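Local coordinates for protein exoribonuclease II, mitochondrial (Candida glabrata, PDB 6F3H) that degrades RNA from its 3' end as the exoribonuclease of the mitochondrial RNA degradosome, a magnesium-binding member of the RNB family, at residues V371-K374 and L375-A379; V696-P699 and M700-G703. The protein carries 1 engineered substitution. All coordinates share one frame; numbering follows the deposited sequence.

Contact 1 of 2, residues V371-K374 and L375-A379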
loop_
_atom_site.group_PDB
_atom_site.type_symbol
_atom_site.label_atom_id
_atom_site.label_comp_id
_atom_site.label_asym_id
_atom_site.label_seq_id
_atom_site.Cartn_x
_atom_site.Cartn_y
_atom_site.Cartn_z
ATOM N N VAL A 371 10.316 5.502 -20.344
ATOM C CA VAL A 371 10.732 6.851 -20.713
ATOM C C VAL A 371 11.380 7.546 -19.521
ATOM O O VAL A 371 12.439 8.180 -19.631
ATOM C CB VAL A 371 9.514 7.645 -21.228
ATOM C CG1 VAL A 371 9.827 9.139 -21.305
ATOM C CG2 VAL A 371 9.018 7.096 -22.567
ATOM N N GLU A 372 10.739 7.435 -18.359
ATOM C CA GLU A 372 11.201 8.146 -17.178
ATOM C C GLU A 372 12.562 7.646 -16.736
ATOM O O GLU A 372 13.441 8.450 -16.423
ATOM C CB GLU A 372 10.161 8.008 -16.067
ATOM C CG GLU A 372 8.807 8.610 -16.467
ATOM C CD GLU A 372 7.668 8.241 -15.532
ATOM O OE1 GLU A 372 7.803 7.259 -14.766
ATOM O OE2 GLU A 372 6.634 8.952 -15.562
ATOM N N GLN A 373 12.793 6.333 -16.795
ATOM C CA GLN A 373 14.079 5.821 -16.340
ATOM C C GLN A 373 15.193 6.176 -17.310
ATOM O O GLN A 373 16.358 6.219 -16.910
ATOM C CB GLN A 373 14.030 4.304 -16.148
ATOM C CG GLN A 373 15.208 3.758 -15.340
ATOM C CD GLN A 373 14.964 3.833 -13.824
ATOM O OE1 GLN A 373 14.069 4.543 -13.366
ATOM N NE2 GLN A 373 15.769 3.104 -13.046
ATOM N N LYS A 374 14.851 6.480 -18.563
ATOM C CA LYS A 374 15.831 7.084 -19.457
ATOM C C LYS A 374 16.275 8.453 -18.947
ATOM O O LYS A 374 17.412 8.864 -19.181
ATOM C CB LYS A 374 15.251 7.181 -20.867
ATOM C CG LYS A 374 15.055 5.828 -21.554
ATOM C CD LYS A 374 15.283 5.894 -23.075
ATOM C CE LYS A 374 16.645 6.500 -23.440
ATOM N NZ LYS A 374 17.091 6.114 -24.821
ATOM N N LEU A 375 15.395 9.166 -18.253
ATOM C CA LEU A 375 15.800 10.391 -17.574
ATOM C C LEU A 375 16.603 10.081 -16.320
ATOM O O LEU A 375 17.655 10.681 -16.080
ATOM C CB LEU A 375 14.556 11.205 -17.219
ATOM C CG LEU A 375 14.585 12.557 -16.509
ATOM C CD1 LEU A 375 13.190 13.152 -16.461
ATOM C CD2 LEU A 375 15.025 12.376 -15.102
ATOM N N TYR A 376 16.091 9.176 -15.488
ATOM C CA TYR A 376 16.726 8.874 -14.214
ATOM C C TYR A 376 18.151 8.397 -14.395
ATOM O O TYR A 376 19.028 8.709 -13.583
ATOM C CB TYR A 376 15.945 7.794 -13.482
ATOM C CG TYR A 376 14.954 8.323 -12.491
ATOM C CD1 TYR A 376 14.318 9.527 -12.694
ATOM C CD2 TYR A 376 14.691 7.625 -11.323
ATOM C CE1 TYR A 376 13.410 10.003 -11.778
ATOM C CE2 TYR A 376 13.807 8.098 -10.390
ATOM C CZ TYR A 376 13.162 9.288 -10.613
ATOM O OH TYR A 376 12.260 9.749 -9.663
ATOM N N ASP A 377 18.396 7.618 -15.438
ATOM C CA ASP A 377 19.736 7.098 -15.650
ATOM C C ASP A 377 20.726 8.212 -15.939
ATOM O O ASP A 377 21.896 8.116 -15.553
ATOM C CB ASP A 377 19.721 6.084 -16.784
ATOM C CG ASP A 377 18.988 4.818 -16.407
ATOM O OD1 ASP A 377 18.739 4.636 -15.194
ATOM O OD2 ASP A 377 18.644 4.024 -17.313
ATOM N N THR A 378 20.290 9.273 -16.611
ATOM C CA THR A 378 21.195 10.358 -16.949
ATOM C C THR A 378 20.945 11.612 -16.126
ATOM O O THR A 378 21.522 12.660 -16.426
ATOM C CB THR A 378 21.113 10.693 -18.437
ATOM O OG1 THR A 378 21.769 11.946 -18.660
ATOM C CG2 THR A 378 19.666 10.796 -18.892
ATOM N N ALA A 379 20.134 11.531 -15.082
ATOM C CA ALA A 379 19.865 12.707 -14.274
ATOM C C ALA A 379 20.949 12.841 -13.222
ATOM O O ALA A 379 21.506 11.841 -12.753
ATOM C CB ALA A 379 18.499 12.619 -13.595
#
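Val371 O and Leu375 N meet in a weak hydrogen bond (3.4 Å) on the alpha-helix 369-378, and the contact follows successive turns of that helix. Glu372 comes next: its O takes the N-H of Tyr376 in a regular i to i+4 bond of 2.9 Å, and also a weak i to i+3 bond from Leu375 N. The carboxylate of Glu372 leaves the turn for a salt bridge with Lys456. Gln373 O is bonded by Asp377 N, again at 2.9 Å. The Gln373 side chain leaves CA with CG opposite the backbone N (chi1 -165°), then bends at chi2, which carries its amide across the CB-CD2 side of Tyr376. OE1 lies 3.7 Å from Tyr376 CD2, with amide and ring planes 29° apart, and is itself hydrogen-bonded by Arg457. The chi1 setting also puts CG of Gln373 3.6 Å from Asp377 OD1, where amide and carboxylate are turned steeply to each other. Tyr376 is buried against Val453 of helix 449-456, and its OH is hydrogen-bonded to Met470 O. At Lys374 the carbonyl faces a side chain one turn on: the methyl CG2 of Thr378 rests against Lys374 O.

Contact 2 of 2, residues V696-P699 and M700-G703. With nucleotides of chain C.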
loop_
_atom_site.group_PDB
_atom_site.type_symbol
_atom_site.label_atom_id
_atom_site.label_comp_id
_atom_site.label_asym_id
_atom_site.label_seq_id
_atom_site.Cartn_x
_atom_site.Cartn_y
_atom_site.Cartn_z
ATOM N N VAL A 696 8.914 11.876 8.772
ATOM C CA VAL A 696 9.985 12.690 8.207
ATOM C C VAL A 696 11.283 11.895 8.126
ATOM O O VAL A 696 12.268 12.337 7.525
ATOM C CB VAL A 696 10.185 13.941 9.056
ATOM C CG1 VAL A 696 9.113 14.949 8.762
ATOM C CG2 VAL A 696 10.127 13.534 10.491
ATOM N N THR A 697 11.301 10.731 8.758
ATOM C CA THR A 697 12.519 9.962 8.902
ATOM C C THR A 697 12.977 9.279 7.627
ATOM O O THR A 697 14.108 8.788 7.596
ATOM C CB THR A 697 12.293 8.909 9.964
ATOM O OG1 THR A 697 11.170 8.103 9.592
ATOM C CG2 THR A 697 11.990 9.580 11.269
ATOM N N SER A 698 12.144 9.197 6.592
ATOM C CA SER A 698 12.497 8.456 5.379
ATOM C C SER A 698 12.160 9.237 4.123
ATOM O O SER A 698 11.376 8.795 3.292
ATOM C CB SER A 698 11.777 7.117 5.366
ATOM O OG SER A 698 11.712 6.630 6.668
ATOM N N PRO A 699 12.785 10.388 3.924
ATOM C CA PRO A 699 12.450 11.211 2.758
ATOM C C PRO A 699 12.904 10.641 1.413
ATOM O O PRO A 699 12.534 11.221 0.390
ATOM C CB PRO A 699 13.147 12.541 3.063
ATOM C CG PRO A 699 14.286 12.174 3.938
ATOM C CD PRO A 699 13.836 11.001 4.750
HETATM N N MSE A 700 13.686 9.563 1.352
HETATM C CA MSE A 700 14.147 9.060 0.040
HETATM C C MSE A 700 13.353 7.896 -0.463
HETATM O O MSE A 700 13.641 7.349 -1.524
HETATM C CB MSE A 700 15.577 8.583 0.081
HETATM C CG MSE A 700 16.628 9.621 0.316
HETATM SE SE MSE A 700 18.317 8.731 0.805
HETATM C CE MSE A 700 19.049 8.353 -0.954
ATOM N N ARG A 701 12.408 7.466 0.347
ATOM C CA ARG A 701 11.673 6.254 0.062
ATOM C C ARG A 701 10.205 6.390 0.409
ATOM O O ARG A 701 9.455 5.445 0.175
ATOM C CB ARG A 701 12.290 5.071 0.820
ATOM C CG ARG A 701 12.123 5.140 2.319
ATOM C CD ARG A 701 12.640 3.871 2.979
ATOM N NE ARG A 701 12.557 3.928 4.436
ATOM C CZ ARG A 701 11.510 3.526 5.149
ATOM N NH1 ARG A 701 10.447 3.035 4.543
ATOM N NH2 ARG A 701 11.517 3.619 6.467
ATOM N N ARG A 702 9.782 7.529 0.952
ATOM C CA ARG A 702 8.386 7.864 1.191
ATOM C C ARG A 702 8.154 9.298 0.747
ATOM O O ARG A 702 8.776 10.218 1.278
ATOM C CB ARG A 702 8.014 7.722 2.662
ATOM C CG ARG A 702 8.108 6.353 3.217
ATOM C CD ARG A 702 7.293 6.303 4.480
ATOM N NE ARG A 702 7.965 7.047 5.528
ATOM C CZ ARG A 702 8.325 6.535 6.696
ATOM N NH1 ARG A 702 8.052 5.268 6.975
ATOM N NH2 ARG A 702 8.927 7.305 7.595
ATOM N N GLY A 703 7.224 9.487 -0.200
ATOM C CA GLY A 703 6.795 10.786 -0.662
ATOM C C GLY A 703 6.226 11.699 0.406
ATOM O O GLY A 703 6.513 12.901 0.385
ATOM P P C C 6 15.717 3.494 6.294
ATOM O OP1 C C 6 16.940 4.268 6.043
ATOM O OP2 C C 6 14.393 4.138 6.304
ATOM O "O5'" C C 6 15.773 2.342 5.221
ATOM C "C5'" C C 6 16.868 1.440 5.225
ATOM C "C4'" C C 6 16.633 0.255 4.318
ATOM O "O4'" C C 6 15.624 -0.636 4.865
ATOM C "C3'" C C 6 16.107 0.544 2.930
ATOM O "O3'" C C 6 17.079 1.072 2.054
ATOM C "C2'" C C 6 15.636 -0.824 2.515
ATOM O "O2'" C C 6 16.770 -1.634 2.301
ATOM C "C1'" C C 6 14.982 -1.308 3.808
ATOM N N1 C C 6 13.517 -1.039 3.824
ATOM C C2 C C 6 12.664 -1.982 3.199
ATOM O O2 C C 6 13.145 -2.997 2.695
ATOM N N3 C C 6 11.326 -1.837 3.132
ATOM C C4 C C 6 10.803 -0.758 3.669
ATOM N N4 C C 6 9.472 -0.658 3.590
ATOM C C5 C C 6 11.623 0.229 4.313
ATOM C C6 C C 6 12.952 0.069 4.365
ATOM P P A C 5 11.408 4.323 9.887
ATOM O OP1 A C 5 11.951 5.700 9.854
ATOM O OP2 A C 5 10.183 4.010 9.097
ATOM O "O5'" A C 5 12.556 3.371 9.365
ATOM C "C5'" A C 5 13.814 3.392 10.005
ATOM C "C4'" A C 5 14.650 2.193 9.662
ATOM O "O4'" A C 5 14.010 0.987 10.145
ATOM C "C3'" A C 5 14.877 1.927 8.185
ATOM O "O3'" A C 5 15.924 2.711 7.658
ATOM C "C2'" A C 5 15.191 0.445 8.176
ATOM O "O2'" A C 5 16.518 0.220 8.630
ATOM C "C1'" A C 5 14.219 -0.059 9.234
ATOM N N9 A C 5 12.935 -0.346 8.616
ATOM C C8 A C 5 11.827 0.454 8.488
ATOM N N7 A C 5 10.846 -0.105 7.825
ATOM C C5 A C 5 11.381 -1.337 7.496
ATOM C C6 A C 5 10.853 -2.423 6.799
ATOM N N6 A C 5 9.618 -2.432 6.282
ATOM N N1 A C 5 11.665 -3.501 6.658
ATOM C C2 A C 5 12.904 -3.483 7.182
ATOM N N3 A C 5 13.520 -2.521 7.866
ATOM C C4 A C 5 12.675 -1.488 7.971
HETATM O O HOH W 1 8.718 6.346 9.840
#
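Arg701 and Ser698 pack together beside the phosphates of the bound RNA. The Arg701 chain starts from CB with CG between the backbone N and the carbonyl carbon (chi1 68°), which sets CG 3.6 Å from Ser698 CB; from there it runs extended. CD faces the phosphate of C6 of chain C, and NE gives a hydrogen bond to that nucleotide's OP2 (2.6 Å). CZ lies at the centre of a guanidinium held between two neighbours: Ser698 CB over one face and, over the opposite one, C5 of the C6 base, both offset toward the rim. NH1 comes up to that same C5. NH2 makes a second bond to OP2 of C6 (2.9 Å), gripping one oxygen in the guanidinium plane from two nitrogens, and adds a weak bond to OP2 of A5 of chain C (3.0 Å).

Arg702, at the N-cap of helix 703-716, has NH1 hydrogen-bonded to OP2 of A5 at 3.3 Å and NH2 in a salt bridge with Asp705. Ser698 OG lies 3.0 Å above the Arg702 guanidinium plane. Thr697 OG1 donates a hydrogen bond to OP1 of A5 (2.5 Å); water 1 accepts from Arg702 NH2 and donates to Thr697 OG1 and OP2 of A5. In the backbone, Ser698 O receives weak bonds from Arg701 N and Arg702 N. Through Thr697, Arg701 and Arg702 this is a phosphate-binding loop beside the magnesium site, consistent with the RNA path of an RNB-family exoribonuclease.

Overall arrangement
The contacts differ in setting: contact 1 is a surface helix, with its nearest atom about 15 Å from the RNA, whereas contact 2 is buried and touches the RNA directly. Their centres are 21 Å apart and their nearest atoms about 9 Å, without touching. Between them runs the chain around helix 449-456: Lys456 and Arg457 hold side chains of 371-379, and directly after them Ala458, and then Thr460, make backbone hydrogen bonds with Gly703 and Arg701. The 696-703 loop also borders the metal site, the side chain of Thr697 being about 6 Å from that of Asp410, and that of Arg701 about 8 Å from the bound magnesium.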